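Local coordinates for beta-N-acetylhexosaminidase (Thermotoga neapolitana, PDB 5BZA), which is a family 3 glycoside hydrolase and beta-N-acetylglucosaminidase, probably releasing terminal non-reducing N-acetyl-D-hexosamine residues from N-acetyl-beta-D-hexosaminides, at the interface of chains A and B. Numbering follows the deposited sequence. Chains: chain A/B, Beta-N-acetylhexosaminidase.

Contact 1: the interface of chains A and B. Residues chain A 75-76, 98, 102; chain B 46, 74, 106, 322, 325.
The phenol ring of B:Tyr74 meets A:Pro76 at its CD1-CE1 side, where the two side chains cross at about a right angle. CE1 lies 3.8 Å from A:Pro76 CA. The pyrrolidine ring does not lie flat on the phenol. It sits beyond the rim, displaced toward the same side of the ring plane as B:Leu106. The methyl CD2 of B:Leu106 stands over that face, 4.1 Å above the plane and shifted toward the rim. This methyl also presses on A:Pro76 CG at 3.5 Å, a tight carbon contact. A:Pro76 is thus caught between the tyrosine, the leucine and B:Ile325, whose CD1 lies 3.8 Å from A:Pro76 CB.

The patch is an apolar part of a two-fold interface between copies of the enzyme, which may or may not persist in solution. With CG anti to the backbone N (chi1 -179°), the A:Met98 chain reaches out from helix 89-106. Its bend at chi3 (76°) turns the methyl CE toward B:Ile325 CD1, while SD faces B:Ser322 CB at 3.9 Å. Behind this contact, B:Ser322 OG donates a 2.7 Å hydrogen bond to an in-plane lone pair of B:Leu106 O.

Contact 2: the interface of chains A and B. Residues chain A 83-84, 86-87, 91; chain B 328, 331-332.
A:Phe91 packs against two side chains of helix 323-331 in chain B, one aliphatic and one charged. The aliphatic contact is with B:Val328. Its CG2 methyl lies 3.6 Å from A:Phe91 CB and also touches the near part of the ring, at CG and CD1. The two side chains slide past each other in opposite directions.

The contact with the charged group is made at the far part of the ring. A:Phe91 CE2 stands 3.6 Å above the guanidinium plane of B:Arg331, over its centre. The planes are 59° apart, so a corner of the ring meets the face and the groups do not lie parallel. Bends at chi2 and chi3 (91°) of the arginine turn this face toward the ring. Replacing A:Phe91 by alanine would probably leave the guanidinium face without its ring partner and take the ring from beside B:Val328 CG2, though the CB contact could remain.

Further aliphatic contacts lie nearer the arginine backbone. A:Val87 CG2 meets B:Arg331 CB at 3.6 Å, with the side chains crossing at about a right angle. The B:Ala332 methyl CB packs against both A:Ala83 CB (3.8 Å) and A:Lys86 CB (3.9 Å). The patch fits helix 323-331 of one copy against the neighbouring copy and may steady the pair if it also forms in solution.

Contact 3: the interface of chains A and B. Residues chain A 119-120, 134; chain B 434.
B:Phe434 reaches across to A:Leu119, A:Ser120 and A:Ser134. The phenylalanine belongs to the beta-N-acetylglucosaminidase C-terminal domain, on the short 3-10 helix 433-438. Its partners are loop residues of the glycosyl hydrolase family 3 N-terminal domain in the other copy. The interface is one between like chains, and it may or may not persist outside the crystal.

Apolar packing is made with A:Leu119. Leucine and phenylalanine approach from opposite directions. A:Leu119 CG lies 4.0 Å from B:Phe434 CE2, and the CD2 branch comes equally near CZ. CG stands anti to the leucine backbone N (chi1 -178°), which extends the branch toward the ring. Both leucine atoms lie on one side of the ring plane.

Contact with the backbone is made on the opposite side of that plane. There the carbonyl carbon C of A:Ser120 lies 3.5 Å from B:Phe434 CE2. The far end of the ring therefore enters between leucine side chain and serine main chain.

A polar group also borders the ring. The hydroxyl OG of A:Ser134 lies 4.0 Å from B:Phe434 CZ, beyond that end of the ring. The same hydroxyl gives a weak hydrogen bond to A:Leu119 O at 3.4 Å, a link within the chain A region between strand 110-111 and helix 136-153.

Contact 1: the interface of chains A and B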
loop_
_atom_site.group_PDB
_atom_site.type_symbol
_atom_site.label_atom_id
_atom_site.label_comp_id
_atom_site.label_asym_id
_atom_site.label_seq_id
_atom_site.Cartn_x
_atom_site.Cartn_y
_atom_site.Cartn_z
ATOM N N VAL A 75 3.481 -1.573 -0.831
ATOM C CA VAL A 75 4.274 -2.649 -0.235
ATOM C C VAL A 75 4.719 -2.305 1.180
ATOM O O VAL A 75 5.309 -1.242 1.403
ATOM C CB VAL A 75 5.516 -2.951 -1.122
ATOM C CG1 VAL A 75 6.366 -4.087 -0.522
ATOM C CG2 VAL A 75 5.062 -3.314 -2.542
ATOM N N PRO A 76 4.436 -3.178 2.161
ATOM C CA PRO A 76 4.906 -2.818 3.506
ATOM C C PRO A 76 6.404 -2.575 3.539
ATOM O O PRO A 76 7.158 -3.318 2.901
ATOM C CB PRO A 76 4.572 -4.048 4.355
ATOM C CG PRO A 76 3.565 -4.752 3.601
ATOM C CD PRO A 76 3.712 -4.458 2.152
ATOM N N MET A 98 5.945 -11.640 -1.400
ATOM C CA MET A 98 4.922 -10.692 -0.951
ATOM C C MET A 98 4.953 -9.409 -1.768
ATOM O O MET A 98 3.891 -8.924 -2.266
ATOM C CB MET A 98 5.122 -10.365 0.513
ATOM C CG MET A 98 4.094 -9.397 1.091
ATOM S SD MET A 98 4.801 -8.448 2.465
ATOM C CE MET A 98 5.822 -7.263 1.569
ATOM N N ILE A 102 2.113 -8.109 -4.631
ATOM C CA ILE A 102 1.505 -6.800 -4.600
ATOM C C ILE A 102 1.794 -5.989 -5.862
ATOM O O ILE A 102 0.863 -5.473 -6.510
ATOM C CB ILE A 102 1.958 -6.040 -3.355
ATOM C CG1 ILE A 102 1.326 -6.711 -2.128
ATOM C CG2 ILE A 102 1.490 -4.620 -3.429
ATOM C CD1 ILE A 102 1.709 -6.161 -0.763
ATOM N N LEU B 46 2.660 -4.875 11.524
ATOM C CA LEU B 46 3.525 -6.010 11.205
ATOM C C LEU B 46 3.814 -6.893 12.418
ATOM O O LEU B 46 3.775 -8.147 12.311
ATOM C CB LEU B 46 4.856 -5.514 10.601
ATOM C CG LEU B 46 4.729 -4.784 9.277
ATOM C CD1 LEU B 46 6.093 -4.246 8.800
ATOM C CD2 LEU B 46 4.118 -5.715 8.235
ATOM N N TYR B 74 -2.065 0.095 1.684
ATOM C CA TYR B 74 -1.603 -0.882 0.694
ATOM C C TYR B 74 -2.514 -1.049 -0.513
ATOM O O TYR B 74 -2.036 -1.351 -1.619
ATOM C CB TYR B 74 -1.434 -2.216 1.395
ATOM C CG TYR B 74 -0.702 -2.035 2.720
ATOM C CD1 TYR B 74 0.691 -1.739 2.742
ATOM C CD2 TYR B 74 -1.388 -2.125 3.944
ATOM C CE1 TYR B 74 1.349 -1.548 3.938
ATOM C CE2 TYR B 74 -0.719 -1.963 5.152
ATOM C CZ TYR B 74 0.645 -1.665 5.138
ATOM O OH TYR B 74 1.304 -1.484 6.325
ATOM N N LEU B 106 -1.188 -9.509 2.428
ATOM C CA LEU B 106 -0.735 -8.947 3.698
ATOM C C LEU B 106 -0.937 -9.870 4.880
ATOM O O LEU B 106 -0.207 -9.769 5.869
ATOM C CB LEU B 106 -1.413 -7.622 3.981
ATOM C CG LEU B 106 -1.107 -6.446 3.063
ATOM C CD1 LEU B 106 -2.116 -5.331 3.415
ATOM C CD2 LEU B 106 0.354 -5.993 3.272
ATOM N N SER B 322 2.452 -10.854 6.215
ATOM C CA SER B 322 3.435 -9.771 6.199
ATOM C C SER B 322 4.195 -9.624 7.548
ATOM O O SER B 322 5.154 -8.856 7.661
ATOM C CB SER B 322 2.762 -8.461 5.765
ATOM O OG SER B 322 1.742 -8.013 6.667
ATOM N N ILE B 325 8.097 -9.671 8.048
ATOM C CA ILE B 325 8.930 -8.471 8.136
ATOM C C ILE B 325 9.305 -8.212 9.613
ATOM O O ILE B 325 10.496 -8.027 9.965
ATOM C CB ILE B 325 8.219 -7.289 7.492
ATOM C CG1 ILE B 325 8.034 -7.622 6.001
ATOM C CG2 ILE B 325 8.995 -5.988 7.721
ATOM C CD1 ILE B 325 7.231 -6.573 5.175
#

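Contact 2: the interface of chains A and B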
loop_
_atom_site.group_PDB
_atom_site.type_symbol
_atom_site.label_atom_id
_atom_site.label_comp_id
_atom_site.label_asym_id
_atom_site.label_seq_id
_atom_site.Cartn_x
_atom_site.Cartn_y
_atom_site.Cartn_z
ATOM N N ALA A 83 19.819 -5.976 6.975
ATOM C CA ALA A 83 19.081 -6.754 7.965
ATOM C C ALA A 83 18.717 -8.128 7.414
ATOM O O ALA A 83 18.828 -9.141 8.117
ATOM C CB ALA A 83 17.824 -6.001 8.407
ATOM N N ALA A 84 18.273 -8.188 6.159
ATOM C CA ALA A 84 17.907 -9.502 5.593
ATOM C C ALA A 84 19.098 -10.478 5.579
ATOM O O ALA A 84 18.935 -11.677 5.867
ATOM C CB ALA A 84 17.343 -9.343 4.186
ATOM N N LYS A 86 21.486 -10.787 7.509
ATOM C CA LYS A 86 21.700 -11.314 8.835
ATOM C C LYS A 86 20.819 -12.520 9.126
ATOM O O LYS A 86 20.960 -13.141 10.174
ATOM C CB LYS A 86 21.435 -10.211 9.857
ATOM C CG LYS A 86 22.605 -9.874 10.732
ATOM C CD LYS A 86 23.937 -9.798 9.967
ATOM C CE LYS A 86 25.088 -10.130 10.913
ATOM N NZ LYS A 86 26.388 -10.354 10.200
ATOM N N VAL A 87 19.865 -12.819 8.239
ATOM C CA VAL A 87 18.772 -13.750 8.578
ATOM C C VAL A 87 18.654 -14.905 7.581
ATOM O O VAL A 87 19.127 -14.805 6.451
ATOM C CB VAL A 87 17.414 -12.951 8.707
ATOM C CG1 VAL A 87 16.255 -13.826 8.888
ATOM C CG2 VAL A 87 17.495 -12.003 9.885
ATOM N N PHE A 91 13.461 -16.035 4.456
ATOM C CA PHE A 91 12.758 -14.819 4.753
ATOM C C PHE A 91 12.874 -13.808 3.656
ATOM O O PHE A 91 11.889 -13.155 3.349
ATOM C CB PHE A 91 13.221 -14.229 6.084
ATOM C CG PHE A 91 12.628 -14.941 7.265
ATOM C CD1 PHE A 91 11.285 -14.712 7.623
ATOM C CD2 PHE A 91 13.363 -15.868 7.989
ATOM C CE1 PHE A 91 10.705 -15.368 8.694
ATOM C CE2 PHE A 91 12.785 -16.539 9.058
ATOM C CZ PHE A 91 11.446 -16.283 9.414
ATOM N N VAL B 328 12.013 -10.648 10.514
ATOM C CA VAL B 328 13.332 -10.332 9.976
ATOM C C VAL B 328 13.921 -9.276 10.883
ATOM O O VAL B 328 15.086 -9.403 11.326
ATOM C CB VAL B 328 13.233 -9.837 8.494
ATOM C CG1 VAL B 328 14.476 -9.089 8.024
ATOM C CG2 VAL B 328 12.918 -11.009 7.562
ATOM N N ARG B 331 15.240 -10.683 14.023
ATOM C CA ARG B 331 16.367 -11.597 14.049
ATOM C C ARG B 331 17.701 -10.876 13.672
ATOM O O ARG B 331 18.787 -11.357 13.951
ATOM C CB ARG B 331 16.022 -12.772 13.121
ATOM C CG ARG B 331 15.144 -13.776 13.844
ATOM C CD ARG B 331 14.178 -14.532 12.973
ATOM N NE ARG B 331 14.690 -15.777 12.455
ATOM C CZ ARG B 331 14.050 -16.940 12.480
ATOM N NH1 ARG B 331 12.838 -17.040 13.002
ATOM N NH2 ARG B 331 14.631 -18.011 11.968
ATOM N N ALA B 332 17.606 -9.672 13.108
ATOM C CA ALA B 332 18.798 -8.947 12.703
ATOM C C ALA B 332 19.337 -8.044 13.804
ATOM O O ALA B 332 20.264 -7.238 13.579
ATOM C CB ALA B 332 18.517 -8.133 11.468
#

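Contact 3: the interface of chains A and B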
loop_
_atom_site.group_PDB
_atom_site.type_symbol
_atom_site.label_atom_id
_atom_site.label_comp_id
_atom_site.label_asym_id
_atom_site.label_seq_id
_atom_site.Cartn_x
_atom_site.Cartn_y
_atom_site.Cartn_z
ATOM N N LEU A 119 28.981 -5.436 0.458
ATOM C CA LEU A 119 29.272 -4.390 1.433
ATOM C C LEU A 119 30.820 -4.269 1.617
ATOM O O LEU A 119 31.500 -5.294 1.833
ATOM C CB LEU A 119 28.586 -4.721 2.752
ATOM C CG LEU A 119 28.722 -3.718 3.906
ATOM C CD1 LEU A 119 28.089 -2.352 3.567
ATOM C CD2 LEU A 119 28.215 -4.274 5.239
ATOM N N SER A 120 31.373 -3.048 1.595
ATOM C CA SER A 120 32.814 -2.846 1.898
ATOM C C SER A 120 33.008 -1.876 3.052
ATOM O O SER A 120 32.618 -0.717 2.946
ATOM C CB SER A 120 33.582 -2.315 0.688
ATOM O OG SER A 120 33.123 -2.915 -0.503
ATOM N N SER A 134 28.945 -8.413 3.377
ATOM C CA SER A 134 30.326 -8.595 2.872
ATOM C C SER A 134 30.547 -9.956 2.240
ATOM O O SER A 134 31.306 -10.103 1.276
ATOM C CB SER A 134 31.363 -8.466 3.991
ATOM O OG SER A 134 31.312 -7.234 4.654
ATOM N N PHE B 434 29.637 -1.134 10.682
ATOM C CA PHE B 434 31.082 -1.085 10.886
ATOM C C PHE B 434 31.441 -0.110 11.997
ATOM O O PHE B 434 32.443 -0.307 12.719
ATOM C CB PHE B 434 31.781 -0.686 9.584
ATOM C CG PHE B 434 31.849 -1.795 8.565
ATOM C CD1 PHE B 434 32.051 -3.109 8.969
ATOM C CD2 PHE B 434 31.681 -1.530 7.209
ATOM C CE1 PHE B 434 32.128 -4.132 8.044
ATOM C CE2 PHE B 434 31.747 -2.558 6.265
ATOM C CZ PHE B 434 31.975 -3.860 6.685
#

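The contacts run in a row along the interface. The C-alpha centres of contacts 1 and 2 are about 16 Å apart, as are those of contacts 2 and 3, while contacts 1 and 3 lie about 28 Å apart. Contacts 1 and 2 share two elements: helix 89-106 of chain A and helix 323-331 of chain B. Contact 3 draws on other elements, with loop residues of chain A meeting the 3-10 helix 433-438 of chain B. Two-fold symmetry repeats each contact with the chains exchanged. If the dimer is the working form, the spread of contacts might help fix how the two copies are set against each other.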